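Local coordinates for putative sugar ABC transporter (Yersinia enterocolitica subsp. enterocolitica 8081, PDB 5ULB), which probably serves as the periplasmic sugar-binding component of an ABC transporter, and binds 5-methylseleno-ribofuranose, an analogue of methylthioribose, in both anomeric forms, at residues G219-K222 against A223-N227; K263-G266 against A267-R271; V273-I277 against A278-T282. All coordinates share one frame; numbering follows the deposited sequence.

Contact 1 (G219-K222 against A223-N227); sequences GAYK and ALQEN
K222 and E226 are joined by a salt bridge one turn apart, near the C-terminal end of helix 214-226. This helix is the crossover of a beta-alpha-beta unit, between strands 208-211 and 233-237 of the periplasmic binding protein fold. The lysine chain leaves with CG anti to the backbone N (chi1 -178°) and runs extended until it bends at the last torsion. The bend brings NZ of K222 to 2.8 Å from OE2 of E226. The ammonium sits on the syn side of that oxygen, 28° out of the carboxylate plane. Both residues are exposed. CG of K222 also passes 3.5 Å from OE2 of E226, so the aliphatic part lies against the carboxylate too.

Y221 and Q225 form the second pair, at i and i+4. They run side by side and point the same way, with ring and amide planes 64° apart. CG of Q225 lies 3.6 Å from CE1 of Y221. The amide N-H of Q225 is given to the phenol: NE2 to OH of Y221 is 2.9 Å, with the oxygen close to the amide plane. The phenol also bonds E249, and NE2 bonds the carbonyl of A250, so this pair ties the helix to the region that follows helix 241-248. The Y221 side chain also touches L234 of strand 233-237, and A223 packs on V194 of helix 186-200.

The backbone N and side-chain ND2 of N227 reach O of A223 from opposite faces of the carbonyl plane, with ND2 of N227 2.8 Å from O of A223.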
loop_
_atom_site.group_PDB
_atom_site.type_symbol
_atom_site.label_atom_id
_atom_site.label_comp_id
_atom_site.label_asym_id
_atom_site.label_seq_id
_atom_site.Cartn_x
_atom_site.Cartn_y
_atom_site.Cartn_z
ATOM N N GLY A 219 -12.846 5.705 -7.692
ATOM C CA GLY A 219 -13.895 5.467 -8.675
ATOM C C GLY A 219 -15.267 5.600 -8.111
ATOM O O GLY A 219 -16.239 6.122 -8.738
ATOM N N ALA A 220 -15.488 5.071 -6.871
ATOM C CA ALA A 220 -16.809 5.278 -6.232
ATOM C C ALA A 220 -17.116 6.721 -6.050
ATOM O O ALA A 220 -18.274 7.104 -6.243
ATOM C CB ALA A 220 -16.836 4.554 -4.919
ATOM N N TYR A 221 -16.162 7.512 -5.654
ATOM C CA TYR A 221 -16.338 8.947 -5.485
ATOM C C TYR A 221 -16.870 9.626 -6.767
ATOM O O TYR A 221 -17.823 10.376 -6.777
ATOM C CB TYR A 221 -15.046 9.608 -5.029
ATOM C CG TYR A 221 -15.163 11.084 -4.812
ATOM C CD1 TYR A 221 -15.036 12.002 -5.892
ATOM C CD2 TYR A 221 -15.466 11.624 -3.588
ATOM C CE1 TYR A 221 -15.224 13.332 -5.755
ATOM C CE2 TYR A 221 -15.585 12.997 -3.433
ATOM C CZ TYR A 221 -15.492 13.859 -4.522
ATOM O OH TYR A 221 -15.683 15.156 -4.327
ATOM N N LYS A 222 -16.172 9.270 -7.879
ATOM C CA LYS A 222 -16.659 9.814 -9.195
ATOM C C LYS A 222 -18.061 9.392 -9.461
ATOM O O LYS A 222 -18.876 10.219 -9.893
ATOM C CB LYS A 222 -15.712 9.300 -10.268
ATOM C CG LYS A 222 -16.043 9.802 -11.696
ATOM C CD LYS A 222 -15.033 9.134 -12.747
ATOM C CE LYS A 222 -15.518 9.215 -14.220
ATOM N NZ LYS A 222 -15.198 10.565 -14.453
ATOM N N ALA A 223 -18.403 8.136 -9.222
ATOM C CA ALA A 223 -19.756 7.714 -9.464
ATOM C C ALA A 223 -20.736 8.471 -8.564
ATOM O O ALA A 223 -21.844 8.850 -9.021
ATOM C CB ALA A 223 -19.933 6.223 -9.223
ATOM N N LEU A 224 -20.390 8.675 -7.312
ATOM C CA LEU A 224 -21.345 9.418 -6.425
ATOM C C LEU A 224 -21.581 10.822 -6.922
ATOM O O LEU A 224 -22.695 11.349 -6.926
ATOM C CB LEU A 224 -20.851 9.450 -4.948
ATOM C CG LEU A 224 -20.712 8.078 -4.263
ATOM C CD1 LEU A 224 -20.345 8.286 -2.813
ATOM C CD2 LEU A 224 -21.975 7.280 -4.344
ATOM N N GLN A 225 -20.507 11.508 -7.312
ATOM C CA GLN A 225 -20.662 12.884 -7.813
ATOM C C GLN A 225 -21.483 12.903 -9.066
ATOM O O GLN A 225 -22.428 13.663 -9.200
ATOM C CB GLN A 225 -19.311 13.500 -8.029
ATOM C CG GLN A 225 -18.618 13.966 -6.711
ATOM C CD GLN A 225 -19.230 15.172 -5.954
ATOM O OE1 GLN A 225 -20.253 15.692 -6.347
ATOM N NE2 GLN A 225 -18.513 15.671 -4.931
ATOM N N GLU A 226 -21.111 12.055 -10.054
ATOM C CA GLU A 226 -21.729 12.152 -11.387
ATOM C C GLU A 226 -23.173 11.709 -11.379
ATOM O O GLU A 226 -23.947 12.144 -12.214
ATOM C CB GLU A 226 -20.907 11.371 -12.403
ATOM C CG GLU A 226 -19.642 12.022 -12.663
ATOM C CD GLU A 226 -18.750 11.429 -13.706
ATOM O OE1 GLU A 226 -19.125 10.384 -14.232
ATOM O OE2 GLU A 226 -17.586 11.983 -13.945
ATOM N N ASN A 227 -23.534 10.768 -10.472
ATOM C CA ASN A 227 -24.881 10.277 -10.360
ATOM C C ASN A 227 -25.744 11.044 -9.326
ATOM O O ASN A 227 -26.880 10.663 -9.057
ATOM C CB ASN A 227 -24.924 8.791 -10.034
ATOM C CG ASN A 227 -24.414 7.894 -11.174
ATOM O OD1 ASN A 227 -25.199 7.667 -12.108
ATOM N ND2 ASN A 227 -23.163 7.507 -11.159
#

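Contact 2 (K263-G266 against A267-R271); sequences KLIG and AVNLR
L264 and V268 meet through their methyl groups on helix 262-278 of the periplasmic binding protein fold. The two side chains are inclined to one another. CD1 of L264 lies 3.9 Å from CG2 of V268. The leucine CG is anti to its own nitrogen (chi1 -179°), and this carries the branch along the helix toward the valine. Beyond the helix, V268 packs on Y286 and F288 of strand 285-294.

I265 and N269 are arranged differently. They lie side by side and point the same way, with CG2 of I265 3.9 Å from ND2 of N269. The I265 side chain is about 6 Å from the bound sugar and touches F106, which lines the pocket of the beta anomer. The buried amide of N269 is held at both ends. OD1 bonds S104, and ND2 bonds T120 as well as the preceding turn. These bonds should fix the amide's rotation and tie the helix to strands 102-106 and 118-122.

The carbonyl of I265 takes the backbone and side-chain N-H groups of N269, one on each face of its plane. ND2 of N269 stands above the carbonyl plane, 3.0 Å from O of I265, in a nearly straight bond of 171°.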
loop_
_atom_site.group_PDB
_atom_site.type_symbol
_atom_site.label_atom_id
_atom_site.label_comp_id
_atom_site.label_asym_id
_atom_site.label_seq_id
_atom_site.Cartn_x
_atom_site.Cartn_y
_atom_site.Cartn_z
ATOM N N LYS A 263 5.143 5.789 0.168
ATOM C CA LYS A 263 6.545 6.104 -0.076
ATOM C C LYS A 263 7.393 5.532 1.066
ATOM O O LYS A 263 8.520 5.112 0.831
ATOM C CB LYS A 263 6.763 7.596 -0.106
ATOM C CG LYS A 263 6.149 8.270 -1.303
ATOM C CD LYS A 263 6.716 9.691 -1.487
ATOM C CE LYS A 263 7.956 9.923 -0.670
ATOM N NZ LYS A 263 9.325 9.689 -1.299
ATOM N N LEU A 264 6.920 5.610 2.304
ATOM C CA LEU A 264 7.653 5.021 3.448
ATOM C C LEU A 264 7.720 3.544 3.323
ATOM O O LEU A 264 8.750 2.963 3.681
ATOM C CB LEU A 264 6.929 5.484 4.747
ATOM C CG LEU A 264 7.576 4.993 6.054
ATOM C CD1 LEU A 264 8.970 5.527 6.202
ATOM C CD2 LEU A 264 6.683 5.333 7.210
ATOM N N ILE A 265 6.643 2.877 2.902
ATOM C CA ILE A 265 6.725 1.441 2.715
ATOM C C ILE A 265 7.816 1.054 1.740
ATOM O O ILE A 265 8.581 0.137 1.978
ATOM C CB ILE A 265 5.365 0.909 2.297
ATOM C CG1 ILE A 265 4.274 1.239 3.388
ATOM C CG2 ILE A 265 5.410 -0.540 1.957
ATOM C CD1 ILE A 265 2.880 0.818 2.950
ATOM N N GLY A 266 7.855 1.762 0.593
ATOM C CA GLY A 266 8.909 1.504 -0.366
ATOM C C GLY A 266 10.259 1.744 0.197
ATOM O O GLY A 266 11.164 0.920 0.009
ATOM N N ALA A 267 10.451 2.880 0.853
ATOM C CA ALA A 267 11.764 3.192 1.420
ATOM C C ALA A 267 12.196 2.119 2.429
ATOM O O ALA A 267 13.386 1.781 2.430
ATOM C CB ALA A 267 11.715 4.544 2.034
ATOM N N VAL A 268 11.288 1.733 3.348
ATOM C CA VAL A 268 11.709 0.771 4.346
ATOM C C VAL A 268 12.089 -0.537 3.720
ATOM O O VAL A 268 13.032 -1.196 4.227
ATOM C CB VAL A 268 10.624 0.715 5.423
ATOM C CG1 VAL A 268 10.740 -0.536 6.258
ATOM C CG2 VAL A 268 10.633 1.995 6.266
ATOM N N ASN A 269 11.322 -1.016 2.743
ATOM C CA ASN A 269 11.782 -2.250 2.066
ATOM C C ASN A 269 13.157 -2.103 1.455
ATOM O O ASN A 269 13.931 -3.067 1.529
ATOM C CB ASN A 269 10.693 -2.700 1.054
ATOM C CG ASN A 269 9.570 -3.479 1.741
ATOM O OD1 ASN A 269 9.704 -4.726 1.855
ATOM N ND2 ASN A 269 8.524 -2.834 2.259
ATOM N N LEU A 270 13.482 -0.973 0.903
ATOM C CA LEU A 270 14.846 -0.738 0.404
ATOM C C LEU A 270 15.837 -0.795 1.541
ATOM O O LEU A 270 16.898 -1.369 1.398
ATOM C CB LEU A 270 14.860 0.574 -0.438
ATOM C CG LEU A 270 16.074 0.812 -1.290
ATOM C CD1 LEU A 270 17.285 1.280 -0.511
ATOM C CD2 LEU A 270 16.381 -0.267 -2.249
ATOM N N ARG A 271 15.549 -0.075 2.646
ATOM C CA ARG A 271 16.454 -0.083 3.805
ATOM C C ARG A 271 16.757 -1.521 4.244
ATOM O O ARG A 271 17.893 -1.880 4.589
ATOM C CB ARG A 271 15.851 0.690 4.991
ATOM C CG ARG A 271 15.664 2.136 4.752
ATOM C CD ARG A 271 15.052 2.771 6.012
ATOM N NE ARG A 271 14.601 4.127 5.754
ATOM C CZ ARG A 271 13.901 4.864 6.614
ATOM N NH1 ARG A 271 13.575 4.386 7.778
ATOM N NH2 ARG A 271 13.550 6.076 6.312
#

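Contact 3 (V273-I277 against A278-T282); sequences VAKKI and AGEET
K275 and E280 form a salt bridge where helix 262-278 gives way to the loop before strand 285-294. NZ of K275 is 2.9 Å from OE1 of E280 and stands above the carboxylate plane. The two side chains cross at about a right angle. Bends in the last two torsions of the lysine turn NZ toward the glutamate. The carboxylate is further held by W327 at OE2 and by S325 at OE1.

A water accepts from NZ of K275 and donates to the carbonyl of E281. K276 extends across T282, also at nearly a right angle, and NZ of K276 lies 2.7 Å from OG1 of T282. This ammonium also bonds G116 and T118, so it links the helix end to the start of strand 118-122.

Apolar contact is slight: CG2 of T282 is 3.7 Å from CB of K275.

Backbone bonds close the helix. N of E280 donates to O of K275 at 2.9 Å, and N of G279 donates to O of K276 at 3.0 Å from above the carbonyl plane. G279 has positive phi (86°), a conformation suited to glycine. This is a Schellman motif, the classic glycine-ended C-cap of a helix.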
loop_
_atom_site.group_PDB
_atom_site.type_symbol
_atom_site.label_atom_id
_atom_site.label_comp_id
_atom_site.label_asym_id
_atom_site.label_seq_id
_atom_site.Cartn_x
_atom_site.Cartn_y
_atom_site.Cartn_z
ATOM N N VAL A 273 16.608 -4.338 2.438
ATOM C CA VAL A 273 17.538 -4.975 1.489
ATOM C C VAL A 273 18.932 -4.458 1.594
ATOM O O VAL A 273 19.891 -5.225 1.526
ATOM C CB VAL A 273 16.952 -4.856 0.082
ATOM C CG1 VAL A 273 17.942 -5.304 -0.963
ATOM C CG2 VAL A 273 15.729 -5.674 -0.048
ATOM N N ALA A 274 19.118 -3.140 1.805
ATOM C CA ALA A 274 20.415 -2.610 2.029
ATOM C C ALA A 274 21.152 -3.250 3.216
ATOM O O ALA A 274 22.319 -3.594 3.126
ATOM C CB ALA A 274 20.342 -1.120 2.198
ATOM N N LYS A 275 20.436 -3.372 4.333
ATOM C CA LYS A 275 21.031 -4.029 5.519
ATOM C C LYS A 275 21.371 -5.477 5.191
ATOM O O LYS A 275 22.417 -5.948 5.693
ATOM C CB LYS A 275 20.050 -3.915 6.676
ATOM C CG LYS A 275 19.932 -2.541 7.261
ATOM C CD LYS A 275 18.949 -2.446 8.427
ATOM C CE LYS A 275 19.338 -3.257 9.641
ATOM N NZ LYS A 275 20.390 -2.676 10.356
ATOM N N LYS A 276 20.493 -6.209 4.523
ATOM C CA LYS A 276 20.804 -7.586 4.191
ATOM C C LYS A 276 22.068 -7.679 3.337
ATOM O O LYS A 276 22.944 -8.517 3.605
ATOM C CB LYS A 276 19.650 -8.225 3.440
ATOM C CG LYS A 276 18.385 -8.417 4.344
ATOM C CD LYS A 276 17.149 -8.706 3.539
ATOM C CE LYS A 276 15.839 -8.671 4.358
ATOM N NZ LYS A 276 15.872 -9.690 5.434
ATOM N N ILE A 277 22.211 -6.782 2.325
ATOM C CA ILE A 277 23.422 -6.829 1.482
ATOM C C ILE A 277 24.638 -6.555 2.352
ATOM O O ILE A 277 25.686 -7.143 2.163
ATOM C CB ILE A 277 23.256 -5.812 0.353
ATOM C CG1 ILE A 277 22.196 -6.328 -0.647
ATOM C CG2 ILE A 277 24.542 -5.681 -0.445
ATOM C CD1 ILE A 277 21.695 -5.301 -1.670
ATOM N N ALA A 278 24.503 -5.611 3.309
ATOM C CA ALA A 278 25.609 -5.262 4.200
ATOM C C ALA A 278 25.947 -6.308 5.225
ATOM O O ALA A 278 26.984 -6.184 5.903
ATOM C CB ALA A 278 25.262 -3.992 4.902
ATOM N N GLY A 279 25.091 -7.297 5.382
ATOM C CA GLY A 279 25.355 -8.350 6.398
ATOM C C GLY A 279 24.865 -8.007 7.819
ATOM O O GLY A 279 25.315 -8.653 8.774
ATOM N N GLU A 280 23.959 -7.068 7.943
ATOM C CA GLU A 280 23.372 -6.631 9.223
ATOM C C GLU A 280 22.086 -7.369 9.504
ATOM O O GLU A 280 21.316 -7.654 8.571
ATOM C CB GLU A 280 23.146 -5.123 9.221
ATOM C CG GLU A 280 24.390 -4.288 9.215
ATOM C CD GLU A 280 24.144 -2.792 9.280
ATOM O OE1 GLU A 280 22.971 -2.272 9.149
ATOM O OE2 GLU A 280 25.084 -2.100 9.598
ATOM N N GLU A 281 21.833 -7.683 10.771
ATOM C CA GLU A 281 20.623 -8.394 11.151
ATOM C C GLU A 281 19.380 -7.663 10.728
ATOM O O GLU A 281 19.321 -6.427 10.902
ATOM C CB GLU A 281 20.626 -8.616 12.664
ATOM C CG GLU A 281 19.395 -9.312 13.214
ATOM C CD GLU A 281 19.396 -9.449 14.741
ATOM O OE1 GLU A 281 20.314 -8.857 15.402
ATOM O OE2 GLU A 281 18.525 -10.181 15.212
ATOM N N THR A 282 18.407 -8.386 10.222
ATOM C CA THR A 282 17.072 -7.887 9.895
ATOM C C THR A 282 16.028 -8.884 10.372
ATOM O O THR A 282 16.289 -10.046 10.484
ATOM C CB THR A 282 16.931 -7.706 8.349
ATOM O OG1 THR A 282 17.263 -8.904 7.664
ATOM C CG2 THR A 282 17.735 -6.486 7.870
HETATM O O HOH W 1 20.806 -4.679 12.372
#

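How the contacts relate
Contacts 2 and 3 both use helix 262-278, and contact 3 runs off its end into the loop. Contact 1 lies on helix 214-226, on the opposite side of the chain's centre, its own centre about 32 Å from that of contact 2. Contact 2 is largely buried and closer to the sugar than contact 1; its side-chain contacts are a methyl pair and a buried amide. Contact 3 is at the surface, and its lysines are bound to loop oxygens. Contact 1 combines both characters, with a buried tyrosine and an exposed ion pair. Contacts 1 and 3 lie at helix C-termini: an asparagine bonds back at the first, a glycine turns the chain at the second.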